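Local coordinates for protein uncharacterized tRNA/rRNA methyltransferase HI0380 (Haemophilus influenzae, PDB 3ILK) that probably binds RNA and methylates it with S-adenosyl-L-methionine as methyl donor, being a TrmH-type SPOUT methyltransferase, at residues R96-K101 / Y130-P135; R86-T91 / E123-C128. All coordinates share one frame; numbering follows the deposited sequence.

Contact 1. Residues R96-K101 / Y130-P135; sequences RECAEK and YHLNIP. With EDO (1,2-ethanediol), chain D.
C98 of helix 95-104 and L132 of strand 130-132 bring the two backbones to their nearest approach, CA to CA 7.1 Å, and no hydrogen bond joins the segments, so side chains carry the whole contact. Two pairs, set about one helical turn apart, do the work. In the buried pair, C98 CB meets L132 CD1 at 3.6 Å, and C98 SG rests near both methyls of the leucine. I79 of the neighbouring strand 77-81 touches both residues, while V152 of helix 145-169 also packs on L132. The second pair, nearer the surface, is K101 over one face of the Y130 ring. Bends at chi3 (-142°) and chi4 (-77°) bring CE and NZ over that face; the two side chains cross at about a right angle. K101 CE sits almost over the centre, 3.7 Å from the centroid of Y130 and 8° off the ring normal, a CH-pi contact. The ammonium follows as a cation-pi partner, K101 NZ lying 3.9 Å from the Y130 centroid, displaced toward CZ and CE2. One turn back along the helix, E97 OE2 forms a long salt bridge of 3.8 Å with K101 NZ. Just beyond strand 130-132, the I134 backbone N donates a nearly straight bond of 2.8 Å to O1 of an ethanediol; I134 belongs to the S-adenosyl-L-methionine site by similarity. The chemistry divides by depth: apolar contact seats helix 95-104 on the parallel sheet of this SPOUT-type alpha/beta fold, and at the margin the aromatic face and E97 would together stabilise the lysine charge.

Contact 2. Residues R86-T91 / E123-C128; sequences RHLQNT and EELLKC
Apolar contact between the segments rests on L125, whose CD1 methyl reaches both H87 and L88 of the short 3-10 segment 86-88. It lies 4.3 Å from L88 CD1, a light touch between branch ends in a contact that buries 107 Å² in all; the CA atoms of L88 and L125, the nearest in register, are 8.7 Å apart. Against the imidazole, L125 CD1 comes to the edge near the ring plane, 4.1 Å from H87 NE2. With chi1 at 83°, H87 CG is flanked by both backbone branches, and L88 CG lies over one face of the ring. L88 also touches S82, which places the 86-91 loop of this SPOUT-type fold next to the cofactor site inferred by similarity.

Polar bonds stay within each segment. The L88 carbonyl accepts the backbone N of T91 at 2.9 Å and closes a turn. On the helical side, C128 N bonds to L125 O at 3.0 Å, and K127 NZ forms a salt bridge of 3.2 Å with E123 OE2, approaching from above the carboxylate plane; D69 is a second acidic partner of this lysine.

The direct contact is therefore weak, dispersive and non-directional, and H131 supplies the polar tie between loop and helix end.

From the N terminus, the chain leaves strand 77-81 through loop 86-91, forms strand 92-93, and enters helix 95-104. It then passes through strand 109-113 to helix 122-126 and strand 130-132. Contact 2 closes the loop from 86-91 to 123-128, and contact 1 that from 96-101 to 130-135; their segments alternate, so the two closures cross. H131 is the joint between them: its ND1 lies 2.6 Å from T91 OG1 and its NE2 2.8 Å from L125 O, both probable hydrogen bonds. Together the contacts tie strand 130-132, next to the sheet edge, to helix 95-104, and the 86-91 loop to helix 122-126, beside the cofactor site inferred by similarity.

Contact 1. Residues R96-K101 / Y130-P135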
loop_
_atom_site.group_PDB
_atom_site.type_symbol
_atom_site.label_atom_id
_atom_site.label_comp_id
_atom_site.label_asym_id
_atom_site.label_seq_id
_atom_site.Cartn_x
_atom_site.Cartn_y
_atom_site.Cartn_z
ATOM N N ARG A 96 -11.761 -0.337 7.043
ATOM C CA ARG A 96 -11.073 -1.625 7.144
ATOM C C ARG A 96 -11.937 -2.675 7.875
ATOM O O ARG A 96 -12.230 -3.718 7.322
ATOM C CB ARG A 96 -9.705 -1.463 7.819
ATOM C CG ARG A 96 -8.761 -2.538 7.428
ATOM C CD ARG A 96 -7.311 -2.078 7.469
ATOM N NE ARG A 96 -7.037 -1.023 6.487
ATOM C CZ ARG A 96 -5.903 -0.311 6.428
ATOM N NH1 ARG A 96 -5.765 0.616 5.484
ATOM N NH2 ARG A 96 -4.907 -0.519 7.306
ATOM N N GLU A 97 -12.346 -2.397 9.111
ATOM C CA GLU A 97 -13.220 -3.323 9.853
ATOM C C GLU A 97 -14.512 -3.525 9.086
ATOM O O GLU A 97 -15.021 -4.603 8.992
ATOM C CB GLU A 97 -13.587 -2.775 11.228
ATOM C CG GLU A 97 -14.082 -3.859 12.208
ATOM C CD GLU A 97 -14.761 -3.289 13.475
ATOM O OE1 GLU A 97 -14.444 -2.134 13.883
ATOM O OE2 GLU A 97 -15.594 -4.017 14.078
ATOM N N CYS A 98 -15.043 -2.457 8.527
ATOM C CA CYS A 98 -16.284 -2.584 7.782
ATOM C C CYS A 98 -16.185 -3.624 6.630
ATOM O O CYS A 98 -17.058 -4.479 6.486
ATOM C CB CYS A 98 -16.671 -1.247 7.208
ATOM S SG CYS A 98 -18.226 -1.431 6.357
ATOM N N ALA A 99 -15.103 -3.535 5.845
ATOM C CA ALA A 99 -14.850 -4.462 4.728
ATOM C C ALA A 99 -14.678 -5.914 5.212
ATOM O O ALA A 99 -15.175 -6.871 4.582
ATOM C CB ALA A 99 -13.604 -3.992 3.926
ATOM N N GLU A 100 -13.998 -6.096 6.338
ATOM C CA GLU A 100 -13.868 -7.452 6.851
ATOM C C GLU A 100 -15.228 -8.048 7.190
ATOM O O GLU A 100 -15.463 -9.224 6.906
ATOM C CB GLU A 100 -12.976 -7.517 8.074
ATOM C CG GLU A 100 -11.534 -7.271 7.728
ATOM C CD GLU A 100 -10.729 -6.977 8.955
ATOM O OE1 GLU A 100 -9.663 -6.321 8.811
ATOM O OE2 GLU A 100 -11.187 -7.379 10.061
ATOM N N LYS A 101 -16.118 -7.241 7.777
ATOM C CA LYS A 101 -17.474 -7.718 8.038
ATOM C C LYS A 101 -18.249 -7.996 6.766
ATOM O O LYS A 101 -18.968 -8.956 6.716
ATOM C CB LYS A 101 -18.289 -6.683 8.802
ATOM C CG LYS A 101 -18.181 -6.678 10.302
ATOM C CD LYS A 101 -19.240 -5.642 10.767
ATOM C CE LYS A 101 -18.764 -4.834 11.933
ATOM N NZ LYS A 101 -18.860 -5.657 13.200
ATOM N N TYR A 130 -24.603 -0.792 11.107
ATOM C CA TYR A 130 -23.335 -0.173 11.490
ATOM C C TYR A 130 -23.217 1.133 10.751
ATOM O O TYR A 130 -23.927 1.363 9.736
ATOM C CB TYR A 130 -22.056 -1.076 11.298
ATOM C CG TYR A 130 -22.108 -2.398 12.064
ATOM C CD1 TYR A 130 -22.620 -3.536 11.446
ATOM C CD2 TYR A 130 -21.651 -2.505 13.399
ATOM C CE1 TYR A 130 -22.698 -4.751 12.118
ATOM C CE2 TYR A 130 -21.729 -3.728 14.101
ATOM C CZ TYR A 130 -22.251 -4.838 13.446
ATOM O OH TYR A 130 -22.330 -6.049 14.074
ATOM N N HIS A 131 -22.400 2.023 11.303
ATOM C CA HIS A 131 -22.261 3.362 10.713
ATOM C C HIS A 131 -20.827 3.569 10.374
ATOM O O HIS A 131 -19.956 3.434 11.247
ATOM C CB HIS A 131 -22.781 4.416 11.658
ATOM C CG HIS A 131 -24.205 4.161 12.064
ATOM N ND1 HIS A 131 -24.538 3.420 13.179
ATOM C CD2 HIS A 131 -25.365 4.437 11.444
ATOM C CE1 HIS A 131 -25.848 3.304 13.254
ATOM N NE2 HIS A 131 -26.374 3.915 12.212
ATOM N N LEU A 132 -20.588 3.916 9.100
ATOM C CA LEU A 132 -19.256 3.868 8.519
ATOM C C LEU A 132 -18.650 5.250 8.452
ATOM O O LEU A 132 -19.184 6.135 7.790
ATOM C CB LEU A 132 -19.307 3.192 7.144
ATOM C CG LEU A 132 -17.975 3.135 6.352
ATOM C CD1 LEU A 132 -16.970 2.372 7.164
ATOM C CD2 LEU A 132 -18.177 2.461 4.964
ATOM N N ASN A 133 -17.550 5.449 9.176
ATOM C CA ASN A 133 -16.929 6.757 9.145
ATOM C C ASN A 133 -15.540 6.603 8.578
ATOM O O ASN A 133 -14.787 5.696 8.989
ATOM C CB ASN A 133 -16.865 7.388 10.550
ATOM C CG ASN A 133 -16.122 8.708 10.545
ATOM O OD1 ASN A 133 -14.969 8.785 10.967
ATOM N ND2 ASN A 133 -16.755 9.734 10.017
ATOM N N ILE A 134 -15.167 7.514 7.689
ATOM C CA ILE A 134 -13.866 7.430 7.059
ATOM C C ILE A 134 -12.907 8.346 7.807
ATOM O O ILE A 134 -13.103 9.579 7.802
ATOM C CB ILE A 134 -13.928 7.844 5.575
ATOM C CG1 ILE A 134 -14.930 6.973 4.792
ATOM C CG2 ILE A 134 -12.525 7.747 4.956
ATOM C CD1 ILE A 134 -15.089 7.336 3.265
ATOM N N PRO A 135 -11.864 7.768 8.428
ATOM C CA PRO A 135 -10.922 8.606 9.155
ATOM C C PRO A 135 -10.395 9.692 8.199
ATOM O O PRO A 135 -10.049 9.400 7.040
ATOM C CB PRO A 135 -9.788 7.648 9.476
ATOM C CG PRO A 135 -10.435 6.308 9.467
ATOM C CD PRO A 135 -11.387 6.375 8.334
HETATM C C1 EDO D . -18.248 9.140 6.215
HETATM O O1 EDO D . -16.987 9.488 6.789
HETATM C C2 EDO D . -18.781 10.336 5.432
HETATM O O2 EDO D . -18.569 10.091 4.026
#

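Contact 2. Residues R86-T91 / E123-C128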
loop_
_atom_site.group_PDB
_atom_site.type_symbol
_atom_site.label_atom_id
_atom_site.label_comp_id
_atom_site.label_asym_id
_atom_site.label_seq_id
_atom_site.Cartn_x
_atom_site.Cartn_y
_atom_site.Cartn_z
ATOM N N ARG A 86 -21.477 11.413 18.039
ATOM C CA ARG A 86 -21.338 10.808 19.365
ATOM C C ARG A 86 -22.482 9.840 19.755
ATOM O O ARG A 86 -22.219 8.848 20.424
ATOM C CB ARG A 86 -21.046 11.852 20.449
ATOM C CG ARG A 86 -22.217 12.789 20.788
ATOM C CD ARG A 86 -21.887 13.782 21.877
ATOM N NE ARG A 86 -23.013 14.703 22.034
ATOM C CZ ARG A 86 -23.261 15.457 23.104
ATOM N NH1 ARG A 86 -24.342 16.252 23.124
ATOM N NH2 ARG A 86 -22.445 15.415 24.152
ATOM N N HIS A 87 -23.729 10.088 19.322
ATOM C CA HIS A 87 -24.823 9.168 19.692
ATOM C C HIS A 87 -24.786 7.785 18.972
ATOM O O HIS A 87 -25.558 6.876 19.302
ATOM C CB HIS A 87 -26.194 9.837 19.488
ATOM C CG HIS A 87 -26.694 9.770 18.076
ATOM N ND1 HIS A 87 -26.198 10.568 17.071
ATOM C CD2 HIS A 87 -27.696 9.050 17.520
ATOM C CE1 HIS A 87 -26.851 10.324 15.948
ATOM N NE2 HIS A 87 -27.784 9.421 16.200
ATOM N N LEU A 88 -23.879 7.651 18.008
ATOM C CA LEU A 88 -23.690 6.417 17.236
ATOM C C LEU A 88 -22.487 5.634 17.658
ATOM O O LEU A 88 -22.087 4.674 16.973
ATOM C CB LEU A 88 -23.518 6.745 15.766
ATOM C CG LEU A 88 -24.748 7.425 15.139
ATOM C CD1 LEU A 88 -24.431 7.721 13.701
ATOM C CD2 LEU A 88 -25.947 6.506 15.277
ATOM N N GLN A 89 -21.888 6.076 18.757
ATOM C CA GLN A 89 -20.605 5.566 19.207
ATOM C C GLN A 89 -20.592 4.041 19.308
ATOM O O GLN A 89 -19.563 3.413 19.145
ATOM C CB GLN A 89 -20.266 6.173 20.564
ATOM C CG GLN A 89 -18.833 6.649 20.684
ATOM C CD GLN A 89 -18.048 5.959 21.807
ATOM O OE1 GLN A 89 -16.867 5.594 21.627
ATOM N NE2 GLN A 89 -18.687 5.781 22.971
ATOM N N ASN A 90 -21.740 3.441 19.589
ATOM C CA ASN A 90 -21.789 1.983 19.825
ATOM C C ASN A 90 -21.603 1.192 18.523
ATOM O O ASN A 90 -21.214 0.033 18.546
ATOM C CB ASN A 90 -23.135 1.602 20.416
ATOM C CG ASN A 90 -23.338 2.156 21.799
ATOM O OD1 ASN A 90 -22.391 2.261 22.612
ATOM N ND2 ASN A 90 -24.586 2.500 22.103
ATOM N N THR A 91 -21.876 1.838 17.384
ATOM C CA THR A 91 -21.977 1.124 16.110
ATOM C C THR A 91 -21.171 1.765 15.002
ATOM O O THR A 91 -21.292 1.350 13.857
ATOM C CB THR A 91 -23.441 1.094 15.593
ATOM O OG1 THR A 91 -23.945 2.443 15.498
ATOM C CG2 THR A 91 -24.376 0.219 16.509
ATOM N N GLU A 123 -34.357 8.257 11.206
ATOM C CA GLU A 123 -34.938 6.985 10.733
ATOM C C GLU A 123 -33.938 6.134 9.892
ATOM O O GLU A 123 -33.743 4.913 10.185
ATOM C CB GLU A 123 -36.209 7.266 9.919
ATOM C CG GLU A 123 -36.932 6.042 9.375
ATOM C CD GLU A 123 -38.212 6.408 8.616
ATOM O OE1 GLU A 123 -38.326 7.552 8.060
ATOM O OE2 GLU A 123 -39.115 5.538 8.582
ATOM N N GLU A 124 -33.270 6.765 8.920
ATOM C CA GLU A 124 -32.299 6.050 8.061
ATOM C C GLU A 124 -31.132 5.488 8.885
ATOM O O GLU A 124 -30.801 4.308 8.718
ATOM C CB GLU A 124 -31.773 6.889 6.907
ATOM C CG GLU A 124 -32.952 7.262 5.953
ATOM C CD GLU A 124 -32.648 8.467 5.045
ATOM O OE1 GLU A 124 -31.623 9.132 5.186
ATOM O OE2 GLU A 124 -33.491 8.754 4.212
ATOM N N LEU A 125 -30.538 6.313 9.778
ATOM C CA LEU A 125 -29.480 5.826 10.706
ATOM C C LEU A 125 -29.928 4.637 11.532
ATOM O O LEU A 125 -29.162 3.670 11.710
ATOM C CB LEU A 125 -28.993 6.948 11.639
ATOM C CG LEU A 125 -28.375 8.235 11.002
ATOM C CD1 LEU A 125 -28.136 9.318 12.103
ATOM C CD2 LEU A 125 -27.067 7.982 10.236
ATOM N N LEU A 126 -31.152 4.702 12.073
ATOM C CA LEU A 126 -31.665 3.605 12.914
ATOM C C LEU A 126 -31.781 2.342 12.062
ATOM O O LEU A 126 -31.598 1.228 12.552
ATOM C CB LEU A 126 -33.027 3.963 13.569
ATOM C CG LEU A 126 -33.749 2.881 14.415
ATOM C CD1 LEU A 126 -32.914 2.434 15.596
ATOM C CD2 LEU A 126 -35.154 3.358 14.892
ATOM N N LYS A 127 -32.033 2.507 10.768
ATOM C CA LYS A 127 -32.131 1.329 9.924
ATOM C C LYS A 127 -30.788 0.732 9.467
ATOM O O LYS A 127 -30.787 -0.354 8.886
ATOM C CB LYS A 127 -33.091 1.566 8.769
ATOM C CG LYS A 127 -34.555 1.750 9.207
ATOM C CD LYS A 127 -35.384 2.344 8.051
ATOM C CE LYS A 127 -36.894 2.182 8.284
ATOM N NZ LYS A 127 -37.614 3.049 7.296
ATOM N N CYS A 128 -29.663 1.363 9.810
ATOM C CA CYS A 128 -28.354 0.766 9.564
ATOM C C CYS A 128 -27.840 -0.055 10.746
ATOM O O CYS A 128 -27.935 0.396 11.876
ATOM C CB CYS A 128 -27.341 1.823 9.308
ATOM S SG CYS A 128 -27.825 2.813 7.886
#